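Molybdate-binding protein MolA (Haemophilus influenzae, PDB 3PSH) binds molybdate and tungstate in the periplasm and hands molybdate to the MolBC ABC transporter for low-affinity import into the cell. Local coordinates at residues L175-T186 against M206-V214; Y187-S198 against V214-V225. All coordinates share one frame; numbering follows the deposited sequence.

Contact 1. Residues L175-T186 against M206-V214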
loop_
_atom_site.group_PDB
_atom_site.type_symbol
_atom_site.label_atom_id
_atom_site.label_comp_id
_atom_site.label_asym_id
_atom_site.label_seq_id
_atom_site.Cartn_x
_atom_site.Cartn_y
_atom_site.Cartn_z
ATOM N N LEU A 175 -12.187 0.142 -20.217
ATOM C CA LEU A 175 -11.558 1.448 -20.289
ATOM C C LEU A 175 -10.460 1.447 -21.374
ATOM O O LEU A 175 -9.795 2.427 -21.561
ATOM C CB LEU A 175 -10.903 1.919 -18.939
ATOM C CG LEU A 175 -11.952 1.957 -17.809
ATOM C CD1 LEU A 175 -11.273 2.348 -16.417
ATOM C CD2 LEU A 175 -13.015 2.944 -18.188
ATOM N N GLY A 176 -10.424 0.376 -22.147
ATOM C CA GLY A 176 -9.459 0.230 -23.280
ATOM C C GLY A 176 -9.458 1.256 -24.398
ATOM O O GLY A 176 -8.425 1.358 -25.128
ATOM N N ASP A 177 -10.591 1.982 -24.547
ATOM C CA ASP A 177 -10.708 3.120 -25.521
ATOM C C ASP A 177 -10.446 4.498 -24.962
ATOM O O ASP A 177 -10.584 5.518 -25.669
ATOM C CB ASP A 177 -12.115 3.147 -26.112
ATOM C CG ASP A 177 -13.168 3.449 -25.037
ATOM O OD1 ASP A 177 -13.142 2.803 -23.980
ATOM O OD2 ASP A 177 -14.000 4.290 -25.289
ATOM N N VAL A 178 -10.025 4.592 -23.703
ATOM C CA VAL A 178 -9.687 5.899 -23.189
ATOM C C VAL A 178 -8.331 6.426 -23.668
ATOM O O VAL A 178 -7.260 5.990 -23.214
ATOM C CB VAL A 178 -9.785 5.932 -21.653
ATOM C CG1 VAL A 178 -9.485 7.312 -21.137
ATOM C CG2 VAL A 178 -11.206 5.520 -21.246
ATOM N N SER A 179 -8.418 7.463 -24.506
ATOM C CA SER A 179 -7.237 8.001 -25.084
ATOM C C SER A 179 -6.439 8.870 -24.110
ATOM O O SER A 179 -6.992 9.368 -23.094
ATOM C CB SER A 179 -7.537 8.842 -26.332
ATOM O OG SER A 179 -8.311 10.017 -26.025
ATOM N N ALA A 180 -5.145 9.062 -24.429
ATOM C CA ALA A 180 -4.333 9.872 -23.524
ATOM C C ALA A 180 -4.863 11.266 -23.339
ATOM O O ALA A 180 -4.599 11.881 -22.279
ATOM C CB ALA A 180 -2.803 9.904 -23.927
ATOM N N ASP A 181 -5.465 11.868 -24.375
ATOM C CA ASP A 181 -5.897 13.244 -24.146
ATOM C C ASP A 181 -7.174 13.299 -23.213
ATOM O O ASP A 181 -7.429 14.354 -22.620
ATOM C CB ASP A 181 -6.062 13.937 -25.499
ATOM C CG ASP A 181 -6.660 15.346 -25.384
ATOM O OD1 ASP A 181 -5.897 16.296 -25.139
ATOM O OD2 ASP A 181 -7.901 15.444 -25.429
ATOM N N LYS A 182 -7.883 12.186 -23.076
ATOM C CA LYS A 182 -9.135 12.097 -22.283
ATOM C C LYS A 182 -8.944 11.555 -20.908
ATOM O O LYS A 182 -9.785 11.777 -20.034
ATOM C CB LYS A 182 -10.198 11.213 -22.964
ATOM C CG LYS A 182 -10.762 11.728 -24.398
ATOM C CD LYS A 182 -11.452 13.094 -24.270
ATOM C CE LYS A 182 -12.333 13.412 -25.552
ATOM N NZ LYS A 182 -13.383 12.358 -25.744
ATOM N N ARG A 183 -7.900 10.781 -20.708
ATOM C CA ARG A 183 -7.621 10.291 -19.340
ATOM C C ARG A 183 -7.722 11.402 -18.324
ATOM O O ARG A 183 -7.164 12.526 -18.505
ATOM C CB ARG A 183 -6.214 9.646 -19.438
ATOM C CG ARG A 183 -5.775 8.752 -18.398
ATOM C CD ARG A 183 -4.336 8.211 -18.875
ATOM N NE ARG A 183 -4.445 6.973 -19.690
ATOM C CZ ARG A 183 -4.807 5.784 -19.150
ATOM N NH1 ARG A 183 -5.084 5.696 -17.830
ATOM N NH2 ARG A 183 -4.947 4.638 -19.867
ATOM N N VAL A 184 -8.330 11.077 -17.169
ATOM C CA VAL A 184 -8.727 12.112 -16.150
ATOM C C VAL A 184 -7.479 12.517 -15.355
ATOM O O VAL A 184 -6.769 11.615 -14.805
ATOM C CB VAL A 184 -9.826 11.546 -15.194
ATOM C CG1 VAL A 184 -10.082 12.632 -14.099
ATOM C CG2 VAL A 184 -11.081 11.194 -15.951
ATOM N N ARG A 185 -7.113 13.810 -15.369
ATOM C CA ARG A 185 -5.911 14.320 -14.619
ATOM C C ARG A 185 -6.213 14.479 -13.139
ATOM O O ARG A 185 -7.029 15.304 -12.730
ATOM C CB ARG A 185 -5.463 15.634 -15.219
ATOM C CG ARG A 185 -4.899 15.336 -16.672
ATOM C CD ARG A 185 -4.457 16.604 -17.444
ATOM N NE ARG A 185 -3.586 17.476 -16.625
ATOM C CZ ARG A 185 -2.281 17.344 -16.327
ATOM N NH1 ARG A 185 -1.521 16.281 -16.745
ATOM N NH2 ARG A 185 -1.739 18.347 -15.572
ATOM N N THR A 186 -5.444 13.710 -12.312
ATOM C CA THR A 186 -5.796 13.468 -10.943
ATOM C C THR A 186 -4.593 13.720 -10.068
ATOM O O THR A 186 -3.471 13.536 -10.581
ATOM C CB THR A 186 -6.286 11.992 -10.826
ATOM O OG1 THR A 186 -7.369 11.717 -11.755
ATOM C CG2 THR A 186 -6.757 11.650 -9.460
ATOM N N MET A 206 -4.229 4.934 -10.682
ATOM C CA MET A 206 -4.883 5.952 -11.525
ATOM C C MET A 206 -4.912 5.436 -12.980
ATOM O O MET A 206 -6.011 5.378 -13.611
ATOM C CB MET A 206 -4.107 7.232 -11.426
ATOM C CG MET A 206 -4.279 7.808 -10.003
ATOM S SD MET A 206 -3.426 9.361 -9.938
ATOM C CE MET A 206 -3.667 9.974 -8.212
ATOM N N GLU A 207 -3.831 4.859 -13.478
ATOM C CA GLU A 207 -3.855 4.419 -14.918
ATOM C C GLU A 207 -4.880 3.344 -15.184
ATOM O O GLU A 207 -5.611 3.342 -16.221
ATOM C CB GLU A 207 -2.474 3.872 -15.295
ATOM C CG GLU A 207 -1.489 4.986 -15.495
ATOM C CD GLU A 207 -0.025 4.439 -15.683
ATOM O OE1 GLU A 207 0.094 3.183 -15.799
ATOM O OE2 GLU A 207 0.873 5.264 -15.788
ATOM N N HIS A 208 -4.989 2.381 -14.273
ATOM C CA HIS A 208 -5.892 1.247 -14.464
ATOM C C HIS A 208 -7.377 1.661 -14.398
ATOM O O HIS A 208 -8.233 0.969 -14.881
ATOM C CB HIS A 208 -5.600 0.167 -13.442
ATOM C CG HIS A 208 -4.355 -0.609 -13.764
ATOM N ND1 HIS A 208 -4.338 -1.719 -14.603
ATOM C CD2 HIS A 208 -3.079 -0.444 -13.314
ATOM C CE1 HIS A 208 -3.086 -2.187 -14.680
ATOM N NE2 HIS A 208 -2.306 -1.415 -13.934
ATOM N N ALA A 209 -7.635 2.800 -13.763
ATOM C CA ALA A 209 -9.016 3.272 -13.692
ATOM C C ALA A 209 -9.245 4.457 -14.647
ATOM O O ALA A 209 -10.121 5.294 -14.451
ATOM C CB ALA A 209 -9.366 3.651 -12.205
ATOM N N GLY A 210 -8.396 4.580 -15.679
ATOM C CA GLY A 210 -8.709 5.621 -16.733
ATOM C C GLY A 210 -8.337 7.040 -16.368
ATOM O O GLY A 210 -8.948 8.026 -16.900
ATOM N N ALA A 211 -7.251 7.188 -15.518
ATOM C CA ALA A 211 -6.787 8.434 -15.018
ATOM C C ALA A 211 -5.309 8.512 -15.115
ATOM O O ALA A 211 -4.685 7.592 -15.634
ATOM C CB ALA A 211 -7.222 8.623 -13.511
ATOM N N TYR A 212 -4.779 9.622 -14.716
ATOM C CA TYR A 212 -3.348 9.892 -14.830
ATOM C C TYR A 212 -2.901 10.743 -13.679
ATOM O O TYR A 212 -3.576 11.698 -13.349
ATOM C CB TYR A 212 -3.073 10.660 -16.123
ATOM C CG TYR A 212 -1.650 11.089 -16.148
ATOM C CD1 TYR A 212 -0.610 10.070 -16.032
ATOM C CD2 TYR A 212 -1.301 12.471 -16.163
ATOM C CE1 TYR A 212 0.776 10.409 -15.991
ATOM C CE2 TYR A 212 0.114 12.843 -16.040
ATOM C CZ TYR A 212 1.117 11.775 -15.957
ATOM O OH TYR A 212 2.432 12.192 -15.879
ATOM N N ASN A 213 -1.755 10.419 -13.070
ATOM C CA ASN A 213 -1.217 11.124 -11.919
ATOM C C ASN A 213 -0.481 12.371 -12.423
ATOM O O ASN A 213 0.659 12.221 -12.932
ATOM C CB ASN A 213 -0.253 10.177 -11.106
ATOM C CG ASN A 213 0.396 10.888 -9.959
ATOM O OD1 ASN A 213 0.157 12.064 -9.723
ATOM N ND2 ASN A 213 1.168 10.141 -9.133
ATOM N N VAL A 214 -1.052 13.595 -12.243
ATOM C CA VAL A 214 -0.401 14.802 -12.821
ATOM C C VAL A 214 1.056 15.036 -12.355
ATOM O O VAL A 214 1.844 15.607 -13.116
ATOM C CB VAL A 214 -1.251 16.063 -12.560
ATOM C CG1 VAL A 214 -2.641 15.782 -13.048
ATOM C CG2 VAL A 214 -1.340 16.372 -11.070
HETATM O O HOH W 1 -4.943 2.019 -18.899
#
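The guanidinium of Arg183 meets two backbone carbonyls at its edge, Glu207 O and Ala211 O, while that of Arg185 has Val214 CG1 over the centre of one face and sets NH1 at the edge of the Tyr212 ring. Arg183 just precedes, and Arg185 belongs to, strand 184-186, which pairs in parallel with strand 211-213, with the Schellman motif that ends helix 201-208 beside them. NH1 of Arg183 donates to Glu207 O and to Ala211 O, each at 2.9 Å and each near the guanidinium plane; the bend at chi3 (-90°) turns the group back across the turn after the helix. A water links Arg183 NH2 to Glu207 O, and Gly210, with positive phi, is the C-prime residue. NH1 alone thus bridges a carbonyl of the last helical turn and one of strand 211-213. The side chains of Arg185 and Tyr212 run side by side in the same direction, with the guanidinium plane 33° from the ring, and Arg185 NH2 donates to Trp233 O. Four backbone bonds join the strands in parallel register, from Val184 N to Gly210 O (3.1 Å) through to Val214 N to Thr186 O (2.9 Å). On the sheet face carrying Val184, Ala211 and Thr186, Met206 CE rests 3.7 Å from Thr186 CG2. Val184 O takes two donors from opposite faces of its plane: Tyr212 N at 2.8 Å, and Thr186 OG1 at 3.1 Å.

Contact 2. Residues Y187-S198 against V214-V225; sequences YMANPDLGTYGS and VAAATIKGFKQV. With MOO (molybdate ion), chain B.
With CG of Tyr196 beside its backbone N (chi1 -60°) and CG of Phe222 anti to its own (chi1 178°), the two rings meet on one face of the antiparallel two-stranded sheet formed by 194-196 and 222-224. The pair is edge-to-face: Phe222 CD1 lies over the centre of the Tyr196 ring, with centroids 4.9 Å apart and planes at 65°. Phe222 also sets its edge against Asn190 CB, and its CZ comes 4.0 Å from Gly194 CA. Packed in this way, the Tyr196 ring directs OH to the molybdate ion, donating to O1 over a short 2.5 Å; Gln241 NE2 binds the same hydroxyl, and His26, Gln27, Arg243, Gly279 and Tyr280 complete the hydrogen bonds to the anion. Thr195 and Lys223 exchange backbone bonds as the hydrogen-bonded pair. Beyond the strand, Gly197 N reaches Gly221 O at 2.7 Å, and Ser198 N and O bind Ile219 O and Gly221 N. At the other end Gln224 NE2 donates to Asp192 O (2.9 Å), from above the carbonyl plane. Thr195 CG2 packs 3.7 Å from Val225 CG1 on the other face, while its OG1 donates to Met188 O at 2.7 Å, tying this sheet to strand 184-188. Helix 227-233 contributes Trp233 against Tyr187 and Ile219, strand 237-240 borders Tyr187 and Met188, and Thr202 of helix 201-208 touches Tyr196.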
loop_
_atom_site.group_PDB
_atom_site.type_symbol
_atom_site.label_atom_id
_atom_site.label_comp_id
_atom_site.label_asym_id
_atom_site.label_seq_id
_atom_site.Cartn_x
_atom_site.Cartn_y
_atom_site.Cartn_z
ATOM N N TYR A 187 -4.841 14.136 -8.822
ATOM C CA TYR A 187 -3.729 14.479 -7.950
ATOM C C TYR A 187 -3.999 13.851 -6.605
ATOM O O TYR A 187 -5.106 13.986 -6.072
ATOM C CB TYR A 187 -3.723 16.009 -7.783
ATOM C CG TYR A 187 -2.640 16.495 -6.807
ATOM C CD1 TYR A 187 -1.282 16.591 -7.232
ATOM C CD2 TYR A 187 -2.970 16.894 -5.504
ATOM C CE1 TYR A 187 -0.273 17.041 -6.329
ATOM C CE2 TYR A 187 -1.916 17.348 -4.586
ATOM C CZ TYR A 187 -0.607 17.426 -5.053
ATOM O OH TYR A 187 0.282 17.813 -4.084
ATOM N N MET A 188 -2.938 13.259 -6.036
ATOM C CA MET A 188 -3.023 12.679 -4.711
ATOM C C MET A 188 -2.474 13.684 -3.665
ATOM O O MET A 188 -1.301 13.941 -3.629
ATOM C CB MET A 188 -2.261 11.319 -4.743
ATOM C CG MET A 188 -2.106 10.720 -3.419
ATOM S SD MET A 188 -3.625 10.452 -2.476
ATOM C CE MET A 188 -4.389 9.414 -3.444
ATOM N N ALA A 189 -3.328 14.172 -2.813
ATOM C CA ALA A 189 -2.886 15.182 -1.795
ATOM C C ALA A 189 -2.725 14.488 -0.418
ATOM O O ALA A 189 -3.681 14.028 0.180
ATOM C CB ALA A 189 -3.975 16.318 -1.715
ATOM N N ASN A 190 -1.468 14.319 -0.009
ATOM C CA ASN A 190 -1.077 13.840 1.319
ATOM C C ASN A 190 -0.813 15.047 2.239
ATOM O O ASN A 190 -0.740 16.196 1.746
ATOM C CB ASN A 190 0.143 12.903 1.216
ATOM C CG ASN A 190 -0.261 11.481 1.002
ATOM O OD1 ASN A 190 -1.012 11.168 0.101
ATOM N ND2 ASN A 190 0.224 10.586 1.880
ATOM N N PRO A 191 -0.713 14.816 3.554
ATOM C CA PRO A 191 -0.515 15.915 4.543
ATOM C C PRO A 191 0.664 16.773 4.198
ATOM O O PRO A 191 1.628 16.370 3.479
ATOM C CB PRO A 191 -0.276 15.150 5.855
ATOM C CG PRO A 191 -1.169 13.979 5.696
ATOM C CD PRO A 191 -0.891 13.533 4.236
ATOM N N ASP A 192 0.563 18.046 4.582
ATOM C CA ASP A 192 1.725 18.932 4.401
ATOM C C ASP A 192 2.327 19.045 2.970
ATOM O O ASP A 192 3.536 18.888 2.833
ATOM C CB ASP A 192 2.794 18.522 5.435
ATOM C CG ASP A 192 2.255 18.632 6.839
ATOM O OD1 ASP A 192 1.661 19.693 7.149
ATOM O OD2 ASP A 192 2.354 17.645 7.606
ATOM N N LEU A 193 1.481 19.220 1.941
ATOM C CA LEU A 193 1.843 19.321 0.510
ATOM C C LEU A 193 2.710 18.144 0.013
ATOM O O LEU A 193 3.533 18.285 -0.884
ATOM C CB LEU A 193 2.428 20.672 0.099
ATOM C CG LEU A 193 1.343 21.665 -0.398
ATOM C CD1 LEU A 193 2.053 23.046 -0.159
ATOM C CD2 LEU A 193 1.064 21.434 -1.859
ATOM N N GLY A 194 2.449 16.990 0.589
ATOM C CA GLY A 194 3.165 15.750 0.146
ATOM C C GLY A 194 2.375 15.160 -1.053
ATOM O O GLY A 194 1.134 15.225 -1.099
ATOM N N THR A 195 3.092 14.589 -2.015
ATOM C CA THR A 195 2.363 13.815 -3.088
ATOM C C THR A 195 3.231 12.687 -3.527
ATOM O O THR A 195 4.424 12.573 -3.065
ATOM C CB THR A 195 1.923 14.731 -4.264
ATOM O OG1 THR A 195 0.989 14.002 -5.060
ATOM C CG2 THR A 195 3.100 15.010 -5.227
ATOM N N TYR A 196 2.729 11.859 -4.421
ATOM C CA TYR A 196 3.584 10.793 -5.025
ATOM C C TYR A 196 3.780 11.064 -6.464
ATOM O O TYR A 196 2.825 11.344 -7.254
ATOM C CB TYR A 196 2.912 9.415 -4.957
ATOM C CG TYR A 196 2.611 8.961 -3.539
ATOM C CD1 TYR A 196 3.351 7.924 -2.880
ATOM C CD2 TYR A 196 1.499 9.494 -2.804
ATOM C CE1 TYR A 196 2.952 7.443 -1.543
ATOM C CE2 TYR A 196 1.207 9.081 -1.502
ATOM C CZ TYR A 196 1.932 8.085 -0.818
ATOM O OH TYR A 196 1.536 7.640 0.409
ATOM N N GLY A 197 5.004 10.925 -6.888
ATOM C CA GLY A 197 5.290 11.092 -8.236
ATOM C C GLY A 197 5.572 9.729 -8.919
ATOM O O GLY A 197 4.961 8.710 -8.583
ATOM N N SER A 198 6.571 9.647 -9.815
ATOM C CA SER A 198 6.897 8.417 -10.532
ATOM C C SER A 198 7.443 7.286 -9.592
ATOM O O SER A 198 7.897 7.586 -8.448
ATOM C CB SER A 198 7.921 8.640 -11.703
ATOM O OG SER A 198 9.155 9.100 -11.068
ATOM N N VAL A 214 -1.052 13.595 -12.243
ATOM C CA VAL A 214 -0.401 14.802 -12.821
ATOM C C VAL A 214 1.056 15.036 -12.355
ATOM O O VAL A 214 1.844 15.607 -13.116
ATOM C CB VAL A 214 -1.251 16.063 -12.560
ATOM C CG1 VAL A 214 -2.641 15.782 -13.048
ATOM C CG2 VAL A 214 -1.340 16.372 -11.070
ATOM N N ALA A 215 1.393 14.557 -11.151
ATOM C CA ALA A 215 2.735 14.806 -10.525
ATOM C C ALA A 215 3.810 13.865 -11.110
ATOM O O ALA A 215 5.014 14.172 -10.974
ATOM C CB ALA A 215 2.669 14.556 -9.077
ATOM N N ALA A 216 3.413 12.753 -11.742
ATOM C CA ALA A 216 4.368 11.657 -12.019
ATOM C C ALA A 216 5.402 11.902 -13.120
ATOM O O ALA A 216 6.426 11.169 -13.224
ATOM C CB ALA A 216 3.609 10.413 -12.323
ATOM N N ALA A 217 5.129 12.852 -14.009
ATOM C CA ALA A 217 6.117 13.282 -15.008
ATOM C C ALA A 217 7.328 14.089 -14.505
ATOM O O ALA A 217 8.363 14.165 -15.239
ATOM C CB ALA A 217 5.416 14.074 -16.075
ATOM N N THR A 218 7.197 14.760 -13.348
ATOM C CA THR A 218 8.171 15.781 -12.870
ATOM C C THR A 218 8.671 15.496 -11.413
ATOM O O THR A 218 9.742 15.942 -11.026
ATOM C CB THR A 218 7.710 17.306 -13.057
ATOM O OG1 THR A 218 6.641 17.628 -12.166
ATOM C CG2 THR A 218 7.253 17.674 -14.506
ATOM N N ILE A 219 7.896 14.703 -10.670
ATOM C CA ILE A 219 8.245 14.292 -9.310
ATOM C C ILE A 219 8.622 12.851 -9.273
ATOM O O ILE A 219 8.029 11.990 -9.880
ATOM C CB ILE A 219 7.086 14.606 -8.262
ATOM C CG1 ILE A 219 6.559 16.051 -8.376
ATOM C CG2 ILE A 219 7.603 14.427 -6.797
ATOM C CD1 ILE A 219 7.667 17.157 -8.216
ATOM N N LYS A 220 9.682 12.575 -8.496
ATOM C CA LYS A 220 10.106 11.194 -8.267
ATOM C C LYS A 220 9.692 10.688 -6.893
ATOM O O LYS A 220 10.166 11.185 -5.837
ATOM C CB LYS A 220 11.639 11.153 -8.410
ATOM C CG LYS A 220 12.192 9.699 -8.420
ATOM C CD LYS A 220 13.738 9.787 -8.085
ATOM C CE LYS A 220 14.338 8.388 -8.278
ATOM N NZ LYS A 220 15.805 8.335 -8.268
ATOM N N GLY A 221 8.778 9.693 -6.906
ATOM C CA GLY A 221 8.343 9.095 -5.653
ATOM C C GLY A 221 7.736 10.067 -4.679
ATOM O O GLY A 221 6.947 10.972 -5.064
ATOM N N PHE A 222 7.921 9.841 -3.390
ATOM C CA PHE A 222 7.085 10.548 -2.450
ATOM C C PHE A 222 7.833 11.823 -2.067
ATOM O O PHE A 222 8.970 11.786 -1.555
ATOM C CB PHE A 222 6.718 9.701 -1.216
ATOM C CG PHE A 222 5.862 10.496 -0.214
ATOM C CD1 PHE A 222 4.490 10.750 -0.457
ATOM C CD2 PHE A 222 6.522 11.222 0.828
ATOM C CE1 PHE A 222 3.752 11.560 0.369
ATOM C CE2 PHE A 222 5.781 12.035 1.664
ATOM C CZ PHE A 222 4.402 12.216 1.446
ATOM N N LYS A 223 7.251 13.004 -2.371
ATOM C CA LYS A 223 7.961 14.284 -2.124
ATOM C C LYS A 223 7.032 15.374 -1.613
ATOM O O LYS A 223 5.816 15.305 -1.901
ATOM C CB LYS A 223 8.672 14.816 -3.379
ATOM C CG LYS A 223 9.815 13.928 -3.911
ATOM C CD LYS A 223 11.017 13.929 -2.974
ATOM C CE LYS A 223 11.972 12.765 -3.343
ATOM N NZ LYS A 223 12.419 12.574 -4.762
ATOM N N GLN A 224 7.585 16.373 -0.906
ATOM C CA GLN A 224 6.859 17.630 -0.646
ATOM C C GLN A 224 7.007 18.523 -1.853
ATOM O O GLN A 224 8.137 18.695 -2.381
ATOM C CB GLN A 224 7.445 18.385 0.567
ATOM C CG GLN A 224 6.563 19.612 0.981
ATOM C CD GLN A 224 6.943 20.252 2.316
ATOM O OE1 GLN A 224 8.087 20.675 2.494
ATOM N NE2 GLN A 224 5.982 20.335 3.243
ATOM N N VAL A 225 5.866 19.040 -2.332
ATOM C CA VAL A 225 5.854 19.922 -3.511
ATOM C C VAL A 225 5.409 21.301 -3.023
ATOM O O VAL A 225 5.005 21.462 -1.844
ATOM C CB VAL A 225 4.939 19.298 -4.615
ATOM C CG1 VAL A 225 5.471 17.803 -4.903
ATOM C CG2 VAL A 225 3.496 19.194 -4.196
HETATM MO MO MOO B . 3.018 3.946 1.388
HETATM O O1 MOO B . 2.265 5.226 0.577
HETATM O O2 MOO B . 4.725 4.159 1.453
HETATM O O3 MOO B . 2.712 2.489 0.565
HETATM O O4 MOO B . 2.218 3.787 2.878
#

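In the fold
Contacts 1 and 2 lie with their centres about 17 Å apart and share strand 184-188 and Val214, their segments alternating along the chain. Contact 1 pairs that strand with 211-213, the outermost strand on this side of the four-stranded parallel sheet; contact 2 continues from the C-terminal end of strand 184-188 into the two-stranded antiparallel sheet that carries Tyr196 at the molybdate site. The most direct tie between them is Asn213 ND2, 2.8 Å from Tyr196 O in a probable hydrogen bond, which joins the edge strand to the backbone of a molybdate-binding residue. The side chain of Asn213 is about 11 Å from the bound molybdate ion, consistent with a second-shell place. Met206 CE, 4.0 Å from Met188 CB, adds an apolar link.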